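Local coordinates for protein putative NAD(P)H nitroreductase MhqN (Bacillus subtilis, PDB 3BEM) that binds FMN as a homodimer and is a putative NAD(P)H nitroreductase that may contribute to the degradation of aromatic compounds, at residues 52-57 against 125-130; 72-75 against 80-83; 162-167 against 200-205. The protein carries 3 engineered substitutions. All coordinates share one frame; numbering follows the deposited sequence. Where two conformers were deposited one is given.

Overall arrangement
All three contacts adjoin a flavin site, yet none lies deep in the core: contacts 1 and 2 are partly buried, contact 3 is at the surface. Contact 1 is apolar and aromatic, joining the loop 52-57 to helix 117-134, and its loop touches the FMN held largely by the second subunit. Contacts 2 and 3 lie beyond the chain's centre, about 36 Å from contact 1 between centres, and both hold residues that touch the other FMN. Contact 2 packs helix 67-76 against the turn that grips the flavin ring; contact 3 is one salt bridge between strand 164-168 and a loop reaching the phosphate. These two meet where Lys82 NZ lies 3.5 Å from Cys166 SG.

Contact 1: residues 52-57 against 125-130; sequences SAFNLQ and QDTVSF. With FMN (flavin mononucleotide), chain E.
Phe54 reaches from the loop toward helix 117-134 and sets the end of its ring over one face of Phe130. The approach is a crossing at about a right angle: Phe54 CZ stands 3.5 Å above the Phe130 plane, displaced toward the ring's rim, and comes within 3.6 Å of Phe130 CG. With ring planes at 55° and centroids 5.0 Å apart, the pair is oblique and belongs to neither standard stacking class. With CG anti to the backbone N (chi1 -166°), the Phe130 ring is carried toward the loop, where Phe54 meets that face.

Thr127, one helical turn earlier, runs past Phe54 in the opposite direction and offers two different branches. OG1 lies 3.5 Å from Phe54 CD1, obliquely to that ring, and hydrogen-bonds to Tyr106 OH, which also bonds to Phe54 O; one tyrosine hydroxyl thus ties both sides of the contact. The methyl branch serves the apolar side: CG2 lies 3.8 Å from Phe54 CB and meets the Leu56 isopropyl group tip to tip, with Leu56 CD1 also 3.8 Å away.

The loop is folded on itself before it meets the helix. Ser52 OG accepts from Gln57 N at 2.8 Å, closing a tight bend in which Phe54 and Asn55 both adopt left-handed backbone angles. That bend turns Phe54 to the helix while Ala53, whose N is bonded to Asn146 OD1, places its CB 3.4 Å from FMN C7. The loop side thus lines the nitroreductase flavin pocket at the dimer interface, and the helix packs on the face of the loop turned to it. Helix 102-111 flanks loop and helix alike, helix 136-161 lies against Ser52 and Ala53, Gly170 of the second subunit packs on Phe130, and the loop leads on into strand 59-64.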
loop_
_atom_site.group_PDB
_atom_site.type_symbol
_atom_site.label_atom_id
_atom_site.label_comp_id
_atom_site.label_asym_id
_atom_site.label_seq_id
_atom_site.Cartn_x
_atom_site.Cartn_y
_atom_site.Cartn_z
ATOM N N SER B 52 9.693 -2.520 2.808
ATOM C CA SER B 52 9.018 -3.680 3.403
ATOM C C SER B 52 9.596 -3.877 4.805
ATOM O O SER B 52 10.741 -3.558 5.060
ATOM C CB SER B 52 9.200 -4.963 2.573
ATOM O OG SER B 52 10.531 -5.478 2.582
ATOM N N ALA B 53 8.751 -4.380 5.709
ATOM C CA ALA B 53 9.126 -4.551 7.118
ATOM C C ALA B 53 10.361 -5.440 7.183
ATOM O O ALA B 53 10.375 -6.494 6.595
ATOM C CB ALA B 53 8.001 -5.203 7.872
ATOM N N PHE B 54 11.405 -4.959 7.868
ATOM C CA PHE B 54 12.655 -5.700 8.060
ATOM C C PHE B 54 13.345 -6.074 6.756
ATOM O O PHE B 54 14.181 -6.986 6.727
ATOM C CB PHE B 54 12.400 -6.983 8.907
ATOM C CG PHE B 54 11.751 -6.721 10.251
ATOM C CD1 PHE B 54 12.517 -6.416 11.354
ATOM C CD2 PHE B 54 10.375 -6.776 10.387
ATOM C CE1 PHE B 54 11.906 -6.176 12.565
ATOM C CE2 PHE B 54 9.756 -6.522 11.597
ATOM C CZ PHE B 54 10.529 -6.222 12.681
ATOM N N ASN B 55 12.986 -5.393 5.656
ATOM C CA ASN B 55 13.474 -5.719 4.316
ATOM C C ASN B 55 13.215 -7.171 3.931
ATOM O O ASN B 55 13.999 -7.763 3.219
ATOM C CB ASN B 55 14.939 -5.393 4.213
ATOM C CG ASN B 55 15.460 -5.409 2.799
ATOM O OD1 ASN B 55 14.759 -5.021 1.860
ATOM N ND2 ASN B 55 16.733 -5.885 2.631
ATOM N N LEU B 56 12.142 -7.760 4.478
ATOM C CA LEU B 56 11.813 -9.150 4.188
ATOM C C LEU B 56 11.209 -9.370 2.797
ATOM O O LEU B 56 11.165 -10.507 2.328
ATOM C CB LEU B 56 10.903 -9.726 5.264
ATOM C CG LEU B 56 11.572 -9.949 6.615
ATOM C CD1 LEU B 56 10.497 -10.299 7.573
ATOM C CD2 LEU B 56 12.620 -11.074 6.517
ATOM N N GLN B 57 10.755 -8.282 2.130
ATOM C CA GLN B 57 10.336 -8.398 0.725
ATOM C C GLN B 57 9.265 -9.543 0.569
ATOM O O GLN B 57 9.419 -10.513 -0.192
ATOM C CB GLN B 57 11.558 -8.574 -0.132
ATOM C CG GLN B 57 12.488 -7.395 -0.064
ATOM C CD GLN B 57 13.875 -7.719 -0.598
ATOM O OE1 GLN B 57 14.027 -7.856 -1.794
ATOM N NE2 GLN B 57 14.880 -7.893 0.302
ATOM N N GLN B 125 17.817 -13.323 14.460
ATOM C CA GLN B 125 16.996 -13.670 15.631
ATOM C C GLN B 125 15.980 -12.606 16.039
ATOM O O GLN B 125 14.842 -12.962 16.353
ATOM C CB GLN B 125 17.891 -14.076 16.842
ATOM C CG GLN B 125 18.498 -15.457 16.641
ATOM C CD GLN B 125 19.484 -15.884 17.756
ATOM O OE1 GLN B 125 20.016 -15.040 18.507
ATOM N NE2 GLN B 125 19.724 -17.209 17.858
ATOM N N ASP B 126 16.348 -11.321 15.994
ATOM C CA ASP B 126 15.420 -10.213 16.243
ATOM C C ASP B 126 14.222 -10.276 15.279
ATOM O O ASP B 126 13.069 -10.191 15.715
ATOM C CB ASP B 126 16.105 -8.843 16.076
ATOM C CG ASP B 126 16.897 -8.380 17.333
ATOM O OD1 ASP B 126 16.813 -9.018 18.411
ATOM O OD2 ASP B 126 17.606 -7.341 17.220
ATOM N N THR B 127 14.493 -10.433 13.980
ATOM C CA THR B 127 13.437 -10.433 12.970
ATOM C C THR B 127 12.529 -11.648 13.108
ATOM O O THR B 127 11.324 -11.536 13.166
ATOM C CB THR B 127 14.016 -10.369 11.528
ATOM O OG1 THR B 127 14.724 -9.132 11.358
ATOM C CG2 THR B 127 12.893 -10.443 10.480
ATOM N N VAL B 128 13.127 -12.821 13.210
ATOM C CA VAL B 128 12.351 -14.052 13.378
ATOM C C VAL B 128 11.490 -14.017 14.642
ATOM O O VAL B 128 10.287 -14.309 14.602
ATOM C CB VAL B 128 13.289 -15.267 13.319
ATOM C CG1 VAL B 128 12.557 -16.570 13.595
ATOM C CG2 VAL B 128 13.951 -15.282 11.941
ATOM N N SER B 129 12.090 -13.626 15.763
ATOM C CA SER B 129 11.338 -13.591 16.982
ATOM C C SER B 129 10.258 -12.506 16.998
ATOM O O SER B 129 9.244 -12.714 17.606
ATOM C CB SER B 129 12.256 -13.482 18.212
ATOM O OG SER B 129 12.826 -12.203 18.303
ATOM N N PHE B 130 10.477 -11.379 16.329
ATOM C CA PHE B 130 9.423 -10.366 16.190
ATOM C C PHE B 130 8.134 -11.004 15.621
ATOM O O PHE B 130 7.047 -10.821 16.160
ATOM C CB PHE B 130 9.871 -9.213 15.292
ATOM C CG PHE B 130 8.984 -8.008 15.369
ATOM C CD1 PHE B 130 7.893 -7.876 14.535
ATOM C CD2 PHE B 130 9.243 -6.996 16.281
ATOM C CE1 PHE B 130 7.073 -6.771 14.583
ATOM C CE2 PHE B 130 8.425 -5.883 16.345
ATOM C CZ PHE B 130 7.322 -5.780 15.505
HETATM N N1 FMN E . 11.965 0.850 10.182
HETATM C C2 FMN E . 12.288 1.103 11.500
HETATM O O2 FMN E . 13.341 1.701 11.759
HETATM N N3 FMN E . 11.452 0.683 12.524
HETATM C C4 FMN E . 10.277 -0.010 12.264
HETATM O O4 FMN E . 9.490 -0.182 13.219
HETATM C C4A FMN E . 9.958 -0.278 10.902
HETATM N N5 FMN E . 8.801 -0.977 10.564
HETATM C C5A FMN E . 8.466 -1.140 9.222
HETATM C C6 FMN E . 7.258 -1.766 8.869
HETATM C C7 FMN E . 6.887 -1.999 7.522
HETATM C C7M FMN E . 5.412 -2.081 7.182
HETATM C C8 FMN E . 7.746 -1.549 6.525
HETATM C C8M FMN E . 7.163 -1.180 5.198
HETATM C C9 FMN E . 8.954 -0.918 6.866
HETATM C C9A FMN E . 9.345 -0.698 8.199
HETATM N N10 FMN E . 10.532 -0.055 8.530
HETATM C C10 FMN E . 10.810 0.180 9.870
HETATM C "C1'" FMN E . 11.570 0.262 7.458
HETATM C "C2'" FMN E . 12.162 -0.995 6.756
HETATM O "O2'" FMN E . 13.179 -1.601 7.548
HETATM C "C3'" FMN E . 12.730 -0.570 5.385
HETATM O "O3'" FMN E . 11.610 -0.180 4.565
HETATM C "C4'" FMN E . 13.651 -1.611 4.707
HETATM O "O4'" FMN E . 14.783 -1.938 5.502
HETATM C "C5'" FMN E . 14.267 -1.136 3.372
HETATM O "O5'" FMN E . 14.867 0.168 3.408
HETATM P P FMN E . 14.497 1.161 2.197
HETATM O O1P FMN E . 15.134 2.452 2.372
HETATM O O2P FMN E . 15.057 0.638 0.973
HETATM O O3P FMN E . 13.034 1.255 2.295
#

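Contact 2: residues 72-75 against 80-83; sequences KLKQ and QYKV. With FMN (flavin mononucleotide), chain G.
Lys74 leaves helix 67-76 and lies along the backbone of the turn that opens with Gln80. Its CB points neither at the turn nor from it, but CG is set anti to the backbone N (chi1 -172°) and comes 3.8 Å from Gln80 O. CD continues to Tyr81, 3.9 Å from its CA and oblique to its ring. Bends at the third and fourth torsions then bring NZ round to a hydrogen bond with Gly79 O, so the aliphatic part packs while the charge ends on a carbonyl of the connecting turn. Beside it, in the conformer given, Val83 CG1 lies 3.8 Å from Leu73 CB, a contact that is doubtful for the other copy.

The turn faces the flavin with its other side. Gln80 OE1 accepts from FMN N3 at 2.9 Å, and Gln80 NE2 gives to FMN O4 at 3.2 Å; this paired grip fixes the rotation of the amide. Lys82 NZ reaches FMN O2 at 2.8 Å and also bonds to Ala26 O. Helix 67-76 packs on the side of the turn directed from the flavin, next to the short helix 82-85, while strand 164-168 supplies Met168 against Gln80, Lys82 and Val83.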
loop_
_atom_site.group_PDB
_atom_site.type_symbol
_atom_site.label_atom_id
_atom_site.label_comp_id
_atom_site.label_asym_id
_atom_site.label_seq_id
_atom_site.Cartn_x
_atom_site.Cartn_y
_atom_site.Cartn_z
ATOM N N LYS B 72 -10.299 -18.326 -17.814
ATOM C CA LYS B 72 -10.590 -19.216 -16.688
ATOM C C LYS B 72 -10.641 -18.533 -15.331
ATOM O O LYS B 72 -11.268 -19.049 -14.415
ATOM C CB LYS B 72 -9.605 -20.391 -16.635
ATOM C CG LYS B 72 -9.670 -21.350 -17.811
ATOM C CD LYS B 72 -8.486 -22.335 -17.769
ATOM N N LEU B 73 -10.007 -17.361 -15.188
ATOM C CA LEU B 73 -10.073 -16.615 -13.953
ATOM C C LEU B 73 -11.358 -15.783 -13.831
ATOM O O LEU B 73 -11.682 -15.315 -12.748
ATOM C CB LEU B 73 -8.861 -15.684 -13.833
ATOM C CG LEU B 73 -7.536 -16.353 -13.478
ATOM C CD1 LEU B 73 -6.377 -15.425 -13.657
ATOM C CD2 LEU B 73 -7.580 -16.860 -12.008
ATOM N N LYS B 74 -12.096 -15.607 -14.919
ATOM C CA LYS B 74 -13.282 -14.729 -14.895
ATOM C C LYS B 74 -14.290 -15.158 -13.844
ATOM O O LYS B 74 -14.797 -14.299 -13.099
ATOM C CB LYS B 74 -13.973 -14.645 -16.262
ATOM C CG LYS B 74 -15.066 -13.606 -16.275
ATOM C CD LYS B 74 -15.428 -13.124 -17.701
ATOM C CE LYS B 74 -16.812 -13.497 -18.107
ATOM N NZ LYS B 74 -17.821 -12.729 -17.341
ATOM N N GLN B 75 -14.614 -16.457 -13.804
ATOM C CA GLN B 75 -15.560 -16.975 -12.814
ATOM C C GLN B 75 -15.035 -16.759 -11.410
ATOM O O GLN B 75 -15.803 -16.378 -10.531
ATOM C CB GLN B 75 -15.910 -18.465 -13.052
ATOM N N GLN B 80 -16.111 -10.786 -13.298
ATOM C CA GLN B 80 -15.702 -9.502 -13.839
ATOM C C GLN B 80 -14.964 -9.658 -15.167
ATOM O O GLN B 80 -13.851 -10.184 -15.259
ATOM C CB GLN B 80 -14.848 -8.764 -12.832
ATOM C CG GLN B 80 -15.593 -8.425 -11.544
ATOM C CD GLN B 80 -14.747 -7.555 -10.642
ATOM O OE1 GLN B 80 -14.498 -6.394 -10.964
ATOM N NE2 GLN B 80 -14.244 -8.133 -9.538
ATOM N N TYR B 81 -15.605 -9.135 -16.202
ATOM C CA TYR B 81 -15.099 -9.272 -17.551
ATOM C C TYR B 81 -13.769 -8.593 -17.800
ATOM O O TYR B 81 -12.996 -9.027 -18.673
ATOM C CB TYR B 81 -16.119 -8.698 -18.509
ATOM C CG TYR B 81 -15.679 -8.818 -19.938
ATOM C CD1 TYR B 81 -15.654 -10.048 -20.562
ATOM C CD2 TYR B 81 -15.293 -7.685 -20.663
ATOM C CE1 TYR B 81 -15.221 -10.170 -21.882
ATOM C CE2 TYR B 81 -14.853 -7.801 -21.963
ATOM C CZ TYR B 81 -14.825 -9.044 -22.560
ATOM O OH TYR B 81 -14.430 -9.138 -23.876
ATOM N N LYS B 82 -13.447 -7.573 -17.013
ATOM C CA LYS B 82 -12.134 -6.928 -17.169
ATOM C C LYS B 82 -10.921 -7.885 -17.016
ATOM O O LYS B 82 -9.864 -7.600 -17.557
ATOM C CB LYS B 82 -12.032 -5.663 -16.279
ATOM C CG LYS B 82 -11.945 -5.938 -14.831
ATOM C CD LYS B 82 -11.931 -4.594 -13.990
ATOM C CE LYS B 82 -13.281 -4.073 -13.754
ATOM N NZ LYS B 82 -13.115 -2.748 -13.183
ATOM N N VAL B 83 -11.069 -9.013 -16.313
ATOM C CA VAL B 83 -10.013 -10.024 -16.276
ATOM C C VAL B 83 -9.714 -10.537 -17.698
ATOM O O VAL B 83 -8.547 -10.773 -18.045
ATOM C CB VAL B 83 -10.346 -11.191 -15.306
ATOM C CG1 VAL B 83 -9.498 -12.404 -15.576
ATOM C CG2 VAL B 83 -10.156 -10.761 -13.864
HETATM N N1 FMN G . -12.796 -2.214 -8.882
HETATM C C2 FMN G . -13.504 -3.191 -9.537
HETATM O O2 FMN G . -14.053 -2.871 -10.599
HETATM N N3 FMN G . -13.581 -4.466 -9.041
HETATM C C4 FMN G . -13.005 -4.819 -7.831
HETATM O O4 FMN G . -13.009 -6.026 -7.510
HETATM C C4A FMN G . -12.282 -3.829 -7.167
HETATM N N5 FMN G . -11.689 -4.116 -5.934
HETATM C C5A FMN G . -10.892 -3.142 -5.362
HETATM C C6 FMN G . -10.194 -3.480 -4.189
HETATM C C7 FMN G . -9.358 -2.529 -3.592
HETATM C C7M FMN G . -8.392 -3.026 -2.521
HETATM C C8 FMN G . -9.224 -1.254 -4.123
HETATM C C8M FMN G . -8.034 -0.390 -3.718
HETATM C C9 FMN G . -9.955 -0.893 -5.254
HETATM C C9A FMN G . -10.756 -1.841 -5.892
HETATM N N10 FMN G . -11.465 -1.515 -7.066
HETATM C C10 FMN G . -12.172 -2.531 -7.697
HETATM C "C1'" FMN G . -11.453 -0.111 -7.561
HETATM C "C2'" FMN G . -12.221 0.904 -6.709
HETATM O "O2'" FMN G . -13.604 0.790 -7.012
HETATM C "C3'" FMN G . -11.702 2.289 -7.064
HETATM O "O3'" FMN G . -10.305 2.343 -6.665
HETATM C "C4'" FMN G . -12.524 3.442 -6.484
HETATM O "O4'" FMN G . -13.862 3.398 -7.014
HETATM C "C5'" FMN G . -11.849 4.796 -6.839
HETATM O "O5'" FMN G . -11.693 4.987 -8.265
HETATM P P FMN G . -10.394 5.797 -8.748
HETATM O O1P FMN G . -10.470 7.158 -8.137
HETATM O O2P FMN G . -9.323 4.924 -8.200
HETATM O O3P FMN G . -10.457 5.836 -10.254
#

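Contact 3: residues 162-167 against 200-205; sequences GWDTCP and ESRRPR. With FMN (flavin mononucleotide), chain G.
Asp164 OD1 and Arg202 NH2 form the salt bridge that joins the two segments, 3.2 Å apart. The side chains come from opposite directions, and the carboxylate oxygen meets the guanidinium at its edge, close to the guanidinium plane. Because the two flat groups are turned 83° against each other, the contact is a single N-to-O pairing instead of a side-on, two-pronged bridge. An extended chain from CG to NE lets Arg202 span the distance; the nearest CA atoms, those of Asp164 and Arg202, stay 11.9 Å apart. Glu197 ties the pair from both ends: its backbone N bonds to Asp164 OD2, and its carboxylate forms a salt bridge with Arg202 NE. The aspartate thus has a partner for each oxygen, and Arg202 lies between two acids, which probably stabilises its positive charge.

In the fold, Asp164 opens strand 164-168, an outermost strand of the antiparallel sheet within this chain, just after Gly162 has ended helix 136-161 in a Schellman motif. The strand then runs to the flavin of this nitroreductase: Cys166 SG lies 3.4 Å from FMN N1, and Pro167 CG packs 3.5 Å from FMN C9, with Pro51 of the second subunit against the same proline.

The loop 200-205 reaches the other end of the cofactor. Arg205 bends at its third torsion (chi3 -81°), folding its chain round the phosphate so that CG lies 3.3 Å from FMN O1P while NH1 donates to the same oxygen at 2.9 Å. O1P sits in the guanidinium plane at its edge, and NH2 is bonded to Arg23 O, a second hold that limits turning of the group. Arg208 and Arg23 also hydrogen-bond to the FMN, and Arg24 NH1 bonds to Arg203 O.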
loop_
_atom_site.group_PDB
_atom_site.type_symbol
_atom_site.label_atom_id
_atom_site.label_comp_id
_atom_site.label_asym_id
_atom_site.label_seq_id
_atom_site.Cartn_x
_atom_site.Cartn_y
_atom_site.Cartn_z
ATOM N N GLY B 162 2.490 4.675 -18.693
ATOM C CA GLY B 162 1.423 4.919 -19.631
ATOM C C GLY B 162 0.345 3.854 -19.707
ATOM O O GLY B 162 -0.486 3.881 -20.645
ATOM N N TRP B 163 0.277 2.994 -18.700
ATOM C CA TRP B 163 -0.735 1.941 -18.657
ATOM C C TRP B 163 -1.811 2.266 -17.610
ATOM O O TRP B 163 -1.549 2.950 -16.596
ATOM C CB TRP B 163 -0.074 0.612 -18.316
ATOM C CG TRP B 163 0.818 0.091 -19.373
ATOM C CD1 TRP B 163 2.150 0.375 -19.543
ATOM C CD2 TRP B 163 0.464 -0.803 -20.440
ATOM N NE1 TRP B 163 2.641 -0.277 -20.645
ATOM C CE2 TRP B 163 1.634 -1.021 -21.213
ATOM C CE3 TRP B 163 -0.720 -1.448 -20.811
ATOM C CZ2 TRP B 163 1.643 -1.849 -22.341
ATOM C CZ3 TRP B 163 -0.709 -2.264 -21.917
ATOM C CH2 TRP B 163 0.462 -2.459 -22.681
ATOM N N ASP B 164 -2.992 1.700 -17.806
ATOM C CA ASP B 164 -4.072 1.765 -16.818
ATOM C C ASP B 164 -4.139 0.482 -15.997
ATOM O O ASP B 164 -3.812 -0.587 -16.475
ATOM C CB ASP B 164 -5.398 2.002 -17.522
ATOM C CG ASP B 164 -5.363 3.285 -18.310
ATOM O OD1 ASP B 164 -5.062 4.364 -17.694
ATOM O OD2 ASP B 164 -5.548 3.231 -19.527
ATOM N N THR B 165 -4.582 0.598 -14.753
ATOM C CA THR B 165 -4.751 -0.585 -13.873
ATOM C C THR B 165 -6.066 -0.468 -13.127
ATOM O O THR B 165 -6.694 0.601 -13.130
ATOM C CB THR B 165 -3.611 -0.800 -12.846
ATOM O OG1 THR B 165 -3.533 0.343 -11.965
ATOM C CG2 THR B 165 -2.266 -1.070 -13.509
ATOM N N CYS B 166 -6.547 -1.606 -12.626
ATOM C CA CYS B 166 -7.679 -1.649 -11.687
ATOM C C CYS B 166 -7.294 -2.620 -10.594
ATOM O O CYS B 166 -7.113 -3.791 -10.877
ATOM C CB CYS B 166 -8.953 -2.058 -12.376
ATOM S SG CYS B 166 -10.339 -1.808 -11.217
ATOM N N PRO B 167 -7.156 -2.164 -9.350
ATOM C CA PRO B 167 -6.985 -3.050 -8.205
ATOM C C PRO B 167 -8.313 -3.694 -7.923
ATOM O O PRO B 167 -9.364 -3.069 -8.141
ATOM C CB PRO B 167 -6.580 -2.121 -7.096
ATOM C CG PRO B 167 -7.225 -0.838 -7.447
ATOM C CD PRO B 167 -7.309 -0.750 -8.938
ATOM N N GLU B 200 -12.210 8.449 -23.364
ATOM C CA GLU B 200 -13.433 9.156 -23.695
ATOM C C GLU B 200 -14.632 8.548 -22.956
ATOM O O GLU B 200 -15.601 9.240 -22.668
ATOM C CB GLU B 200 -13.659 9.158 -25.220
ATOM N N SER B 201 -14.560 7.266 -22.629
ATOM C CA SER B 201 -15.692 6.574 -22.007
ATOM C C SER B 201 -15.660 6.512 -20.444
ATOM O O SER B 201 -16.563 5.926 -19.834
ATOM C CB SER B 201 -15.796 5.157 -22.598
ATOM N N ARG B 202 -14.633 7.103 -19.813
ATOM C CA ARG B 202 -14.530 7.146 -18.344
ATOM C C ARG B 202 -15.560 8.016 -17.646
ATOM O O ARG B 202 -15.709 9.190 -17.981
ATOM C CB ARG B 202 -13.206 7.754 -17.930
ATOM C CG ARG B 202 -12.088 6.824 -17.843
ATOM C CD ARG B 202 -10.892 7.592 -17.367
ATOM N NE ARG B 202 -9.683 6.809 -17.508
ATOM C CZ ARG B 202 -8.467 7.332 -17.489
ATOM N NH1 ARG B 202 -8.303 8.643 -17.339
ATOM N NH2 ARG B 202 -7.413 6.532 -17.619
ATOM N N ARG B 203 -16.193 7.464 -16.616
ATOM C CA ARG B 203 -16.951 8.272 -15.662
ATOM C C ARG B 203 -15.991 9.104 -14.809
ATOM O O ARG B 203 -14.837 8.708 -14.582
ATOM C CB ARG B 203 -17.819 7.394 -14.754
ATOM N N PRO B 204 -16.447 10.276 -14.346
ATOM C CA PRO B 204 -15.657 11.087 -13.421
ATOM C C PRO B 204 -15.313 10.344 -12.140
ATOM O O PRO B 204 -16.017 9.414 -11.713
ATOM C CB PRO B 204 -16.584 12.258 -13.071
ATOM C CG PRO B 204 -17.555 12.310 -14.146
ATOM C CD PRO B 204 -17.732 10.918 -14.668
ATOM N N ARG B 205 -14.239 10.794 -11.539
ATOM C CA ARG B 205 -13.740 10.204 -10.316
ATOM C C ARG B 205 -14.808 10.233 -9.228
ATOM O O ARG B 205 -15.488 11.229 -9.058
ATOM C CB ARG B 205 -12.518 10.986 -9.842
ATOM C CG ARG B 205 -11.639 10.119 -9.029
ATOM C CD ARG B 205 -10.503 10.845 -8.418
ATOM N NE ARG B 205 -9.359 11.084 -9.289
ATOM C CZ ARG B 205 -8.381 10.219 -9.544
ATOM N NH1 ARG B 205 -8.445 8.948 -9.161
ATOM N NH2 ARG B 205 -7.367 10.615 -10.305
HETATM N N1 FMN G . -12.796 -2.214 -8.882
HETATM C C2 FMN G . -13.504 -3.191 -9.537
HETATM O O2 FMN G . -14.053 -2.871 -10.599
HETATM N N3 FMN G . -13.581 -4.466 -9.041
HETATM C C4 FMN G . -13.005 -4.819 -7.831
HETATM O O4 FMN G . -13.009 -6.026 -7.510
HETATM C C4A FMN G . -12.282 -3.829 -7.167
HETATM N N5 FMN G . -11.689 -4.116 -5.934
HETATM C C5A FMN G . -10.892 -3.142 -5.362
HETATM C C6 FMN G . -10.194 -3.480 -4.189
HETATM C C7 FMN G . -9.358 -2.529 -3.592
HETATM C C7M FMN G . -8.392 -3.026 -2.521
HETATM C C8 FMN G . -9.224 -1.254 -4.123
HETATM C C8M FMN G . -8.034 -0.390 -3.718
HETATM C C9 FMN G . -9.955 -0.893 -5.254
HETATM C C9A FMN G . -10.756 -1.841 -5.892
HETATM N N10 FMN G . -11.465 -1.515 -7.066
HETATM C C10 FMN G . -12.172 -2.531 -7.697
HETATM C "C1'" FMN G . -11.453 -0.111 -7.561
HETATM C "C2'" FMN G . -12.221 0.904 -6.709
HETATM O "O2'" FMN G . -13.604 0.790 -7.012
HETATM C "C3'" FMN G . -11.702 2.289 -7.064
HETATM O "O3'" FMN G . -10.305 2.343 -6.665
HETATM C "C4'" FMN G . -12.524 3.442 -6.484
HETATM O "O4'" FMN G . -13.862 3.398 -7.014
HETATM C "C5'" FMN G . -11.849 4.796 -6.839
HETATM O "O5'" FMN G . -11.693 4.987 -8.265
HETATM P P FMN G . -10.394 5.797 -8.748
HETATM O O1P FMN G . -10.470 7.158 -8.137
HETATM O O2P FMN G . -9.323 4.924 -8.200
HETATM O O3P FMN G . -10.457 5.836 -10.254
#